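Local coordinates for protein beta-N-acetylhexosaminidase (Streptomyces plicatus, PDB 1JAK) that hydrolyses terminal, non-reducing N-acetylhexosamine residues from beta-N-acetylhexosaminides, as a family 20 glycoside hydrolase using substrate-assisted catalysis, at residues L287-D292 with K326-A331; P338-A341 with T346-G349; G93-G96 with Y100-D103; G118-V123 with A241-E246. All blocks are in the same frame, centred on the assembly; numbering follows the deposited sequence.

Contact 1 (L287-D292 with K326-A331); sequences LCVDKD and KADFVA
Val289 and Asp290 both meet Asp328, a residue in the first turn of helix 326-342. They occupy the two middle positions of a type I beta turn, Cys288 to Lys291. The contact lies at the periphery of the alpha/beta barrel, where a loop before helix 292-307 leans on the helix that follows strand 313-315. Leu287 leads into the turn, and its side chain packs on Phe332 of the same helix. Cys288 is tied to Cys269 by a disulfide. Its carbonyl O accepts the bond from Lys291 N at 3.2 Å that closes the turn. The next residue, Val289, supplies the apolar part of the contact. Its CG1 lies anti to the backbone N (chi1 178°) and rests 3.6 Å from the backbone O of Asp328. The other branch, CG2, is 3.9 Å from Asp328 CB. Within 326-331 both methyls meet Asp328 alone; further along the helix Phe332 and Arg335 also touch the valine. Asp290 follows on the solvent side. Its side chain runs roughly at right angles to that of Asp328, and the two carboxylate planes are 84° apart. The facing oxygens, Asp290 OD1 and Asp328 OD1, stay 4.0 Å apart. Two like charges this near would probably disfavour each other, and a shared water is likely to ease this. The water donates one hydrogen to each acid, lying 2.7 Å from Asp290 OD2 and 2.8 Å from Asp328 OD2.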
loop_
_atom_site.group_PDB
_atom_site.type_symbol
_atom_site.label_atom_id
_atom_site.label_comp_id
_atom_site.label_asym_id
_atom_site.label_seq_id
_atom_site.Cartn_x
_atom_site.Cartn_y
_atom_site.Cartn_z
ATOM N N LEU A 287 -16.407 -21.483 -5.245
ATOM C CA LEU A 287 -15.761 -22.645 -5.833
ATOM C C LEU A 287 -16.593 -23.790 -5.272
ATOM O O LEU A 287 -17.274 -23.614 -4.256
ATOM C CB LEU A 287 -14.320 -22.771 -5.340
ATOM C CG LEU A 287 -13.359 -21.663 -5.769
ATOM C CD1 LEU A 287 -11.978 -21.927 -5.182
ATOM C CD2 LEU A 287 -13.298 -21.612 -7.286
ATOM N N CYS A 288 -16.555 -24.952 -5.913
ATOM C CA CYS A 288 -17.339 -26.069 -5.405
ATOM C C CYS A 288 -16.499 -26.866 -4.409
ATOM O O CYS A 288 -15.630 -27.650 -4.789
ATOM C CB CYS A 288 -17.830 -26.961 -6.550
ATOM S SG CYS A 288 -19.268 -27.926 -5.987
ATOM N N VAL A 289 -16.765 -26.643 -3.126
ATOM C CA VAL A 289 -16.023 -27.291 -2.053
ATOM C C VAL A 289 -16.055 -28.816 -2.090
ATOM O O VAL A 289 -15.087 -29.462 -1.694
ATOM C CB VAL A 289 -16.527 -26.802 -0.668
ATOM C CG1 VAL A 289 -15.783 -27.514 0.453
ATOM C CG2 VAL A 289 -16.314 -25.298 -0.550
ATOM N N ASP A 290 -17.153 -29.387 -2.580
ATOM C CA ASP A 290 -17.293 -30.843 -2.637
ATOM C C ASP A 290 -16.710 -31.525 -3.872
ATOM O O ASP A 290 -16.958 -32.711 -4.090
ATOM C CB ASP A 290 -18.768 -31.240 -2.522
ATOM C CG ASP A 290 -19.397 -30.779 -1.229
ATOM O OD1 ASP A 290 -18.767 -30.943 -0.162
ATOM O OD2 ASP A 290 -20.533 -30.260 -1.278
ATOM N N LYS A 291 -15.946 -30.797 -4.683
ATOM C CA LYS A 291 -15.347 -31.390 -5.879
ATOM C C LYS A 291 -13.834 -31.496 -5.756
ATOM O O LYS A 291 -13.177 -30.559 -5.313
ATOM C CB LYS A 291 -15.688 -30.570 -7.123
ATOM C CG LYS A 291 -17.116 -30.721 -7.610
ATOM C CD LYS A 291 -17.308 -29.997 -8.933
ATOM C CE LYS A 291 -18.675 -30.282 -9.523
ATOM N NZ LYS A 291 -18.847 -31.733 -9.812
ATOM N N ASP A 292 -13.280 -32.637 -6.157
ATOM C CA ASP A 292 -11.838 -32.828 -6.081
ATOM C C ASP A 292 -11.064 -31.873 -6.983
ATOM O O ASP A 292 -10.005 -31.382 -6.601
ATOM C CB ASP A 292 -11.452 -34.266 -6.449
ATOM C CG ASP A 292 -11.769 -35.260 -5.348
ATOM O OD1 ASP A 292 -11.652 -34.896 -4.160
ATOM O OD2 ASP A 292 -12.115 -36.415 -5.676
ATOM N N LYS A 326 -21.291 -22.173 5.719
ATOM C CA LYS A 326 -20.284 -22.030 6.768
ATOM C C LYS A 326 -19.406 -23.265 6.967
ATOM O O LYS A 326 -18.180 -23.157 7.009
ATOM C CB LYS A 326 -20.948 -21.659 8.098
ATOM C CG LYS A 326 -19.973 -21.547 9.263
ATOM C CD LYS A 326 -18.939 -20.457 9.024
ATOM C CE LYS A 326 -19.500 -19.075 9.316
ATOM N NZ LYS A 326 -19.754 -18.880 10.773
ATOM N N ALA A 327 -20.027 -24.433 7.090
ATOM C CA ALA A 327 -19.268 -25.663 7.294
ATOM C C ALA A 327 -18.337 -25.962 6.124
ATOM O O ALA A 327 -17.226 -26.458 6.324
ATOM C CB ALA A 327 -20.216 -26.837 7.528
ATOM N N ASP A 328 -18.784 -25.671 4.904
ATOM C CA ASP A 328 -17.954 -25.907 3.729
ATOM C C ASP A 328 -16.801 -24.908 3.696
ATOM O O ASP A 328 -15.695 -25.241 3.276
ATOM C CB ASP A 328 -18.769 -25.787 2.437
ATOM C CG ASP A 328 -19.734 -26.946 2.242
ATOM O OD1 ASP A 328 -19.392 -28.084 2.626
ATOM O OD2 ASP A 328 -20.826 -26.720 1.687
ATOM N N PHE A 329 -17.066 -23.680 4.133
ATOM C CA PHE A 329 -16.030 -22.651 4.164
ATOM C C PHE A 329 -14.908 -23.115 5.091
ATOM O O PHE A 329 -13.728 -23.047 4.739
ATOM C CB PHE A 329 -16.609 -21.331 4.679
ATOM C CG PHE A 329 -15.596 -20.224 4.796
ATOM C CD1 PHE A 329 -15.202 -19.499 3.676
ATOM C CD2 PHE A 329 -15.043 -19.902 6.030
ATOM C CE1 PHE A 329 -14.273 -18.461 3.788
ATOM C CE2 PHE A 329 -14.113 -18.869 6.155
ATOM C CZ PHE A 329 -13.730 -18.147 5.030
ATOM N N VAL A 330 -15.278 -23.592 6.276
ATOM C CA VAL A 330 -14.289 -24.069 7.237
ATOM C C VAL A 330 -13.512 -25.254 6.666
ATOM O O VAL A 330 -12.286 -25.300 6.761
ATOM C CB VAL A 330 -14.953 -24.480 8.576
ATOM C CG1 VAL A 330 -13.901 -25.037 9.532
ATOM C CG2 VAL A 330 -15.641 -23.277 9.204
ATOM N N ALA A 331 -14.221 -26.208 6.067
ATOM C CA ALA A 331 -13.569 -27.375 5.479
ATOM C C ALA A 331 -12.606 -26.941 4.378
ATOM O O ALA A 331 -11.480 -27.435 4.294
ATOM C CB ALA A 331 -14.616 -28.334 4.911
HETATM O O HOH W 1 -21.894 -28.133 -0.474
#

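Contact 2 (P338-A341 with T346-G349); sequences PIVA and TVVG
Val340, near the end of helix 326-342, faces Val347 on strand 346-350, and their CA atoms come within 6.0 Å across the short connection between helix and strand. Val340 directs both its methyls at the strand. A trans chi1 (-179°) carries CG1 against the peptide link between Thr346 and Val347. It is 3.9 Å from Thr346 C and 3.7 Å from Val347 N. The second branch, CG2, meets the valine side chain, 4.0 Å from Val347 CB and 4.1 Å from Val347 CG2. CG1 approaches Val347 CB just as closely, and the forked end of Val340 thus straddles that atom. The two side chains cross at about a right angle. The contact is buried, and only van der Waals packing is seen between the two segments. With an alanine here, the Thr346-Val347 peptide would probably lose its cover and Val347 CB the two methyls it rests on. Leu314 of strand 313-315 also touches Val340, while Val347 reaches Ile316, Val359 and Ala362. Val348 turns away from the helix and packs on Tyr313 and His315. The same strand ends at Trp350, which lines the inhibitor pocket. Strand 313-315, helix 326-342 and strand 346-350 form a beta-alpha-beta unit, and this helix-on-strand packing is the repeated layer of a TIM barrel.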
loop_
_atom_site.group_PDB
_atom_site.type_symbol
_atom_site.label_atom_id
_atom_site.label_comp_id
_atom_site.label_asym_id
_atom_site.label_seq_id
_atom_site.Cartn_x
_atom_site.Cartn_y
_atom_site.Cartn_z
ATOM N N PRO A 338 -2.803 -25.116 4.122
ATOM C CA PRO A 338 -1.526 -25.837 4.056
ATOM C C PRO A 338 -0.813 -25.723 2.710
ATOM O O PRO A 338 0.410 -25.855 2.638
ATOM C CB PRO A 338 -1.929 -27.277 4.369
ATOM C CG PRO A 338 -3.101 -27.100 5.290
ATOM C CD PRO A 338 -3.879 -26.005 4.600
ATOM N N ILE A 339 -1.575 -25.484 1.647
ATOM C CA ILE A 339 -1.000 -25.364 0.311
ATOM C C ILE A 339 -0.040 -24.178 0.222
ATOM O O ILE A 339 0.959 -24.230 -0.498
ATOM C CB ILE A 339 -2.108 -25.213 -0.760
ATOM C CG1 ILE A 339 -3.012 -26.452 -0.742
ATOM C CG2 ILE A 339 -1.489 -25.035 -2.143
ATOM C CD1 ILE A 339 -4.160 -26.408 -1.745
ATOM N N VAL A 340 -0.343 -23.111 0.956
ATOM C CA VAL A 340 0.505 -21.923 0.957
ATOM C C VAL A 340 1.871 -22.265 1.553
ATOM O O VAL A 340 2.910 -21.910 0.993
ATOM C CB VAL A 340 -0.148 -20.780 1.770
ATOM C CG1 VAL A 340 0.739 -19.539 1.748
ATOM C CG2 VAL A 340 -1.520 -20.456 1.185
ATOM N N ALA A 341 1.863 -22.961 2.688
ATOM C CA ALA A 341 3.104 -23.358 3.349
ATOM C C ALA A 341 3.858 -24.363 2.480
ATOM O O ALA A 341 5.092 -24.393 2.469
ATOM C CB ALA A 341 2.799 -23.972 4.714
ATOM N N THR A 346 3.792 -17.547 3.718
ATOM C CA THR A 346 2.987 -17.309 4.909
ATOM C C THR A 346 1.608 -16.863 4.449
ATOM O O THR A 346 1.477 -15.881 3.721
ATOM C CB THR A 346 3.610 -16.206 5.783
ATOM O OG1 THR A 346 4.872 -16.662 6.289
ATOM C CG2 THR A 346 2.687 -15.852 6.948
ATOM N N VAL A 347 0.578 -17.574 4.884
ATOM C CA VAL A 347 -0.773 -17.236 4.470
ATOM C C VAL A 347 -1.360 -16.002 5.149
ATOM O O VAL A 347 -1.116 -15.734 6.327
ATOM C CB VAL A 347 -1.734 -18.436 4.686
ATOM C CG1 VAL A 347 -1.780 -18.807 6.152
ATOM C CG2 VAL A 347 -3.131 -18.091 4.173
ATOM N N VAL A 348 -2.117 -15.242 4.366
ATOM C CA VAL A 348 -2.810 -14.059 4.848
ATOM C C VAL A 348 -4.222 -14.221 4.304
ATOM O O VAL A 348 -4.408 -14.735 3.204
ATOM C CB VAL A 348 -2.235 -12.750 4.270
ATOM C CG1 VAL A 348 -2.983 -11.558 4.861
ATOM C CG2 VAL A 348 -0.742 -12.648 4.570
ATOM N N GLY A 349 -5.213 -13.808 5.082
ATOM C CA GLY A 349 -6.585 -13.897 4.621
ATOM C C GLY A 349 -7.387 -12.784 5.254
ATOM O O GLY A 349 -6.925 -12.161 6.209
#

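Contact 3 (G93-G96 with Y100-D103); sequences GPYG and YRLD
Tyr95 and Arg101 meet where a loop turns into strand 100-105 of the mixed sheet in domain 2 of this family 20 enzyme. The loop is tight: Pro94 is the centre of an inverse gamma turn, with a weak bond from Tyr95 N to Gly93 O. The Tyr95 ring then lies over the start of the strand. One face covers the Tyr100-Arg101 peptide, with Arg101 N over the ring centre. Pro94 CD is on the opposite face. At the near end, Tyr95 CB is 3.6 Å from Tyr100 N. At the far end, Tyr95 OH takes a hydrogen bond from Arg101 NH1 at 2.7 Å, with an angle of 161° at the hydrogen. The hydroxyl lies in the guanidinium plane, although ring and guanidinium planes are 40° apart. The arginine bends at chi3 (76°), which brings NH1 back to the phenol, and Arg101 CD packs 3.2 Å from Tyr95 OH. On the other side, Arg101 NE forms a salt bridge with Asp103 OD2 at 3.0 Å, using the syn lone pair of that oxygen. Tyr95 OH has a second partner in Glu152 of strand 145-153, and Asp103 OD1 bonds Thr150 on that strand. A leucine in place of Tyr95 would probably leave Arg101 NH1 and Glu152 without their shared hydroxyl and the Tyr100-Arg101 peptide less well covered. The inverse gamma turn thus leads into strand 100-105, which pairs antiparallel with strands 108-113 and 145-153 in the mixed sheet of domain 2.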
loop_
_atom_site.group_PDB
_atom_site.type_symbol
_atom_site.label_atom_id
_atom_site.label_comp_id
_atom_site.label_asym_id
_atom_site.label_seq_id
_atom_site.Cartn_x
_atom_site.Cartn_y
_atom_site.Cartn_z
ATOM N N GLY A 93 23.660 1.928 13.990
ATOM C CA GLY A 93 22.843 2.934 14.639
ATOM C C GLY A 93 21.529 2.334 15.088
ATOM O O GLY A 93 21.183 1.233 14.665
ATOM N N PRO A 94 20.773 3.030 15.949
ATOM C CA PRO A 94 19.485 2.545 16.450
ATOM C C PRO A 94 18.349 2.884 15.487
ATOM O O PRO A 94 17.379 3.540 15.870
ATOM C CB PRO A 94 19.348 3.284 17.771
ATOM C CG PRO A 94 19.891 4.632 17.413
ATOM C CD PRO A 94 21.144 4.294 16.613
ATOM N N TYR A 95 18.466 2.437 14.243
ATOM C CA TYR A 95 17.439 2.743 13.257
ATOM C C TYR A 95 16.743 1.528 12.659
ATOM O O TYR A 95 15.878 1.667 11.797
ATOM C CB TYR A 95 18.045 3.612 12.153
ATOM C CG TYR A 95 18.725 4.847 12.703
ATOM C CD1 TYR A 95 18.027 5.745 13.511
ATOM C CD2 TYR A 95 20.073 5.097 12.453
ATOM C CE1 TYR A 95 18.655 6.861 14.060
ATOM C CE2 TYR A 95 20.712 6.210 12.997
ATOM C CZ TYR A 95 19.997 7.086 13.800
ATOM O OH TYR A 95 20.619 8.183 14.354
ATOM N N GLY A 96 17.117 0.338 13.118
ATOM C CA GLY A 96 16.492 -0.872 12.614
ATOM C C GLY A 96 16.635 -1.084 11.118
ATOM O O GLY A 96 17.522 -0.518 10.478
ATOM N N TYR A 100 16.090 5.770 9.990
ATOM C CA TYR A 100 17.184 6.607 9.509
ATOM C C TYR A 100 17.320 7.857 10.369
ATOM O O TYR A 100 16.466 8.164 11.201
ATOM C CB TYR A 100 16.901 7.075 8.076
ATOM C CG TYR A 100 15.681 7.973 8.011
ATOM C CD1 TYR A 100 14.397 7.427 7.979
ATOM C CD2 TYR A 100 15.801 9.362 8.104
ATOM C CE1 TYR A 100 13.270 8.233 8.051
ATOM C CE2 TYR A 100 14.675 10.181 8.177
ATOM C CZ TYR A 100 13.412 9.606 8.155
ATOM O OH TYR A 100 12.298 10.399 8.266
ATOM N N ARG A 101 18.412 8.578 10.145
ATOM C CA ARG A 101 18.641 9.849 10.811
ATOM C C ARG A 101 18.891 10.808 9.656
ATOM O O ARG A 101 19.531 10.436 8.670
ATOM C CB ARG A 101 19.875 9.824 11.723
ATOM C CG ARG A 101 20.103 11.177 12.397
ATOM C CD ARG A 101 21.214 11.178 13.445
ATOM N NE ARG A 101 22.553 11.187 12.862
ATOM C CZ ARG A 101 23.305 10.105 12.683
ATOM N NH1 ARG A 101 22.853 8.911 13.040
ATOM N NH2 ARG A 101 24.517 10.221 12.154
ATOM N N LEU A 102 18.356 12.020 9.755
ATOM C CA LEU A 102 18.561 13.019 8.716
ATOM C C LEU A 102 19.088 14.289 9.368
ATOM O O LEU A 102 18.413 14.900 10.201
ATOM C CB LEU A 102 17.252 13.314 7.968
ATOM C CG LEU A 102 17.337 14.271 6.767
ATOM C CD1 LEU A 102 16.130 14.058 5.858
ATOM C CD2 LEU A 102 17.403 15.719 7.241
ATOM N N ASP A 103 20.309 14.668 9.002
ATOM C CA ASP A 103 20.930 15.873 9.535
ATOM C C ASP A 103 20.974 16.912 8.422
ATOM O O ASP A 103 21.343 16.598 7.290
ATOM C CB ASP A 103 22.348 15.565 10.024
ATOM C CG ASP A 103 22.373 14.546 11.147
ATOM O OD1 ASP A 103 21.719 14.785 12.182
ATOM O OD2 ASP A 103 23.048 13.506 10.997
#

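Contact 4 (G118-V123 with A241-E246); sequences GLFHGV and ASRHLE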
loop_
_atom_site.group_PDB
_atom_site.type_symbol
_atom_site.label_atom_id
_atom_site.label_comp_id
_atom_site.label_asym_id
_atom_site.label_seq_id
_atom_site.Cartn_x
_atom_site.Cartn_y
_atom_site.Cartn_z
ATOM N N GLY A 118 16.145 2.186 4.789
ATOM C CA GLY A 118 16.182 3.334 5.677
ATOM C C GLY A 118 16.567 4.593 4.923
ATOM O O GLY A 118 15.986 5.662 5.134
ATOM N N LEU A 119 17.561 4.474 4.048
ATOM C CA LEU A 119 17.997 5.611 3.245
ATOM C C LEU A 119 16.829 6.058 2.371
ATOM O O LEU A 119 16.577 7.250 2.210
ATOM C CB LEU A 119 19.174 5.214 2.349
ATOM C CG LEU A 119 20.477 4.812 3.042
ATOM C CD1 LEU A 119 21.517 4.448 1.994
ATOM C CD2 LEU A 119 20.974 5.960 3.910
ATOM N N PHE A 120 16.122 5.083 1.808
ATOM C CA PHE A 120 14.981 5.355 0.940
ATOM C C PHE A 120 13.909 6.138 1.697
ATOM O O PHE A 120 13.349 7.106 1.184
ATOM C CB PHE A 120 14.406 4.034 0.422
ATOM C CG PHE A 120 13.385 4.199 -0.666
ATOM C CD1 PHE A 120 13.779 4.439 -1.980
ATOM C CD2 PHE A 120 12.024 4.110 -0.381
ATOM C CE1 PHE A 120 12.835 4.583 -2.992
ATOM C CE2 PHE A 120 11.070 4.254 -1.388
ATOM C CZ PHE A 120 11.475 4.489 -2.696
ATOM N N HIS A 121 13.623 5.717 2.922
ATOM C CA HIS A 121 12.629 6.406 3.734
ATOM C C HIS A 121 13.114 7.814 4.066
ATOM O O HIS A 121 12.320 8.752 4.117
ATOM C CB HIS A 121 12.350 5.596 4.999
ATOM C CG HIS A 121 11.683 4.284 4.725
ATOM N ND1 HIS A 121 11.792 3.199 5.568
ATOM C CD2 HIS A 121 10.904 3.881 3.693
ATOM C CE1 HIS A 121 11.112 2.183 5.065
ATOM N NE2 HIS A 121 10.564 2.570 3.927
ATOM N N GLY A 122 14.421 7.963 4.278
ATOM C CA GLY A 122 14.965 9.280 4.569
ATOM C C GLY A 122 14.733 10.198 3.381
ATOM O O GLY A 122 14.466 11.392 3.536
ATOM N N VAL A 123 14.841 9.633 2.184
ATOM C CA VAL A 123 14.622 10.391 0.957
ATOM C C VAL A 123 13.172 10.865 0.887
ATOM O O VAL A 123 12.904 11.989 0.474
ATOM C CB VAL A 123 14.957 9.535 -0.294
ATOM C CG1 VAL A 123 14.381 10.180 -1.553
ATOM C CG2 VAL A 123 16.470 9.402 -0.432
ATOM N N ALA A 241 9.865 -3.485 -5.620
ATOM C CA ALA A 241 11.035 -3.758 -4.793
ATOM C C ALA A 241 11.997 -2.570 -4.789
ATOM O O ALA A 241 12.593 -2.255 -3.756
ATOM C CB ALA A 241 11.750 -5.017 -5.289
ATOM N N SER A 242 12.145 -1.907 -5.935
ATOM C CA SER A 242 13.042 -0.756 -6.025
ATOM C C SER A 242 12.472 0.418 -5.226
ATOM O O SER A 242 13.184 1.377 -4.921
ATOM C CB SER A 242 13.263 -0.350 -7.490
ATOM O OG SER A 242 12.081 0.165 -8.078
ATOM N N ARG A 243 11.184 0.339 -4.900
ATOM C CA ARG A 243 10.522 1.367 -4.101
ATOM C C ARG A 243 10.289 0.804 -2.696
ATOM O O ARG A 243 9.492 1.331 -1.917
ATOM C CB ARG A 243 9.184 1.775 -4.731
ATOM C CG ARG A 243 9.254 2.949 -5.713
ATOM C CD ARG A 243 10.102 2.648 -6.936
ATOM N NE ARG A 243 10.140 3.782 -7.860
ATOM C CZ ARG A 243 11.057 3.943 -8.811
ATOM N NH1 ARG A 243 12.019 3.042 -8.972
ATOM N NH2 ARG A 243 11.026 5.013 -9.594
ATOM N N HIS A 244 10.993 -0.283 -2.396
ATOM C CA HIS A 244 10.919 -0.951 -1.099
ATOM C C HIS A 244 9.523 -1.334 -0.644
ATOM O O HIS A 244 9.130 -1.120 0.510
ATOM C CB HIS A 244 11.635 -0.096 -0.055
ATOM C CG HIS A 244 13.101 0.030 -0.326
ATOM N ND1 HIS A 244 14.012 -0.922 0.078
ATOM C CD2 HIS A 244 13.793 0.920 -1.075
ATOM C CE1 HIS A 244 15.202 -0.626 -0.415
ATOM N NE2 HIS A 244 15.096 0.486 -1.120
ATOM N N LEU A 245 8.783 -1.916 -1.580
ATOM C CA LEU A 245 7.438 -2.400 -1.333
ATOM C C LEU A 245 7.462 -3.896 -1.603
ATOM O O LEU A 245 7.824 -4.330 -2.698
ATOM C CB LEU A 245 6.438 -1.732 -2.282
ATOM C CG LEU A 245 6.120 -0.260 -2.021
ATOM C CD1 LEU A 245 5.391 0.327 -3.214
ATOM C CD2 LEU A 245 5.276 -0.139 -0.762
ATOM N N GLU A 246 7.107 -4.679 -0.591
ATOM C CA GLU A 246 7.049 -6.130 -0.722
ATOM C C GLU A 246 5.656 -6.407 -1.282
ATOM O O GLU A 246 4.659 -5.997 -0.692
ATOM C CB GLU A 246 7.223 -6.773 0.657
ATOM C CG GLU A 246 7.156 -8.296 0.688
ATOM C CD GLU A 246 7.474 -8.848 2.068
ATOM O OE1 GLU A 246 7.316 -8.098 3.055
ATOM O OE2 GLU A 246 7.872 -10.030 2.171
HETATM O O HOH W 2 9.075 0.964 2.380
#
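Phe120 of helix 116-129 and His244, just past helix 230-242, set their rings obliquely. The planes are 49° apart and the centroids 4.9 Å. The imidazole comes in over one face of the phenyl ring, toward its rim, and places His244 CD2 3.3 Å from Phe120 CG. A chi1 near trans (-170°) swings the Phe120 ring out from its helix toward the chain turn at 242-244. There the far rim of the ring meets backbone. Phe120 CE2 lies 3.4 Å from Arg243 O, and Phe120 CZ lies 3.6 Å from Arg243 CA. Tyr63 of helix 55-72 meets the Phe120 ring as well. With a positive phi (54°), His244 is the C-prime residue of the Schellman motif that ends helix 230-242. The turn probably helps to present its ring to Phe120. Beside the ring pair, a water joins the two segments, 2.7 Å from His121 NE2 in the imidazole plane and 2.8 Å from His244 O, to which it donates. His121 is held on its other nitrogen by Glu98 O. Arg243 NH1 donates to Ser242 OG at 3.0 Å, Ser242 OG also bonding Tyr239 O, and Arg243 NE forms a salt bridge with Asp181. This contact joins domain 2 to the catalytic barrel mainly through aromatic and backbone packing. Between these two segments the polar link is indirect: one water, donating to His244 O, bridges to His121 NE2.

Overall arrangement
From the N terminus, contact 3 comes first and closes a short loop, 93-103, onto the sheet of domain 2. Contact 4 follows and spans the longest separation, bringing helix 116-129 of domain 2 to the end of helix 230-242 in the barrel. These two touch: Tyr100 packs on Gly118 and Gly122, so the sheet backs the helix that faces the barrel. Contact 1 then joins the 287-292 loop to the start of helix 326-342, and contact 2 joins the end of that helix to strand 346-350. Their centres are 17 Å apart. All four are in series along the chain; none encloses or crosses another.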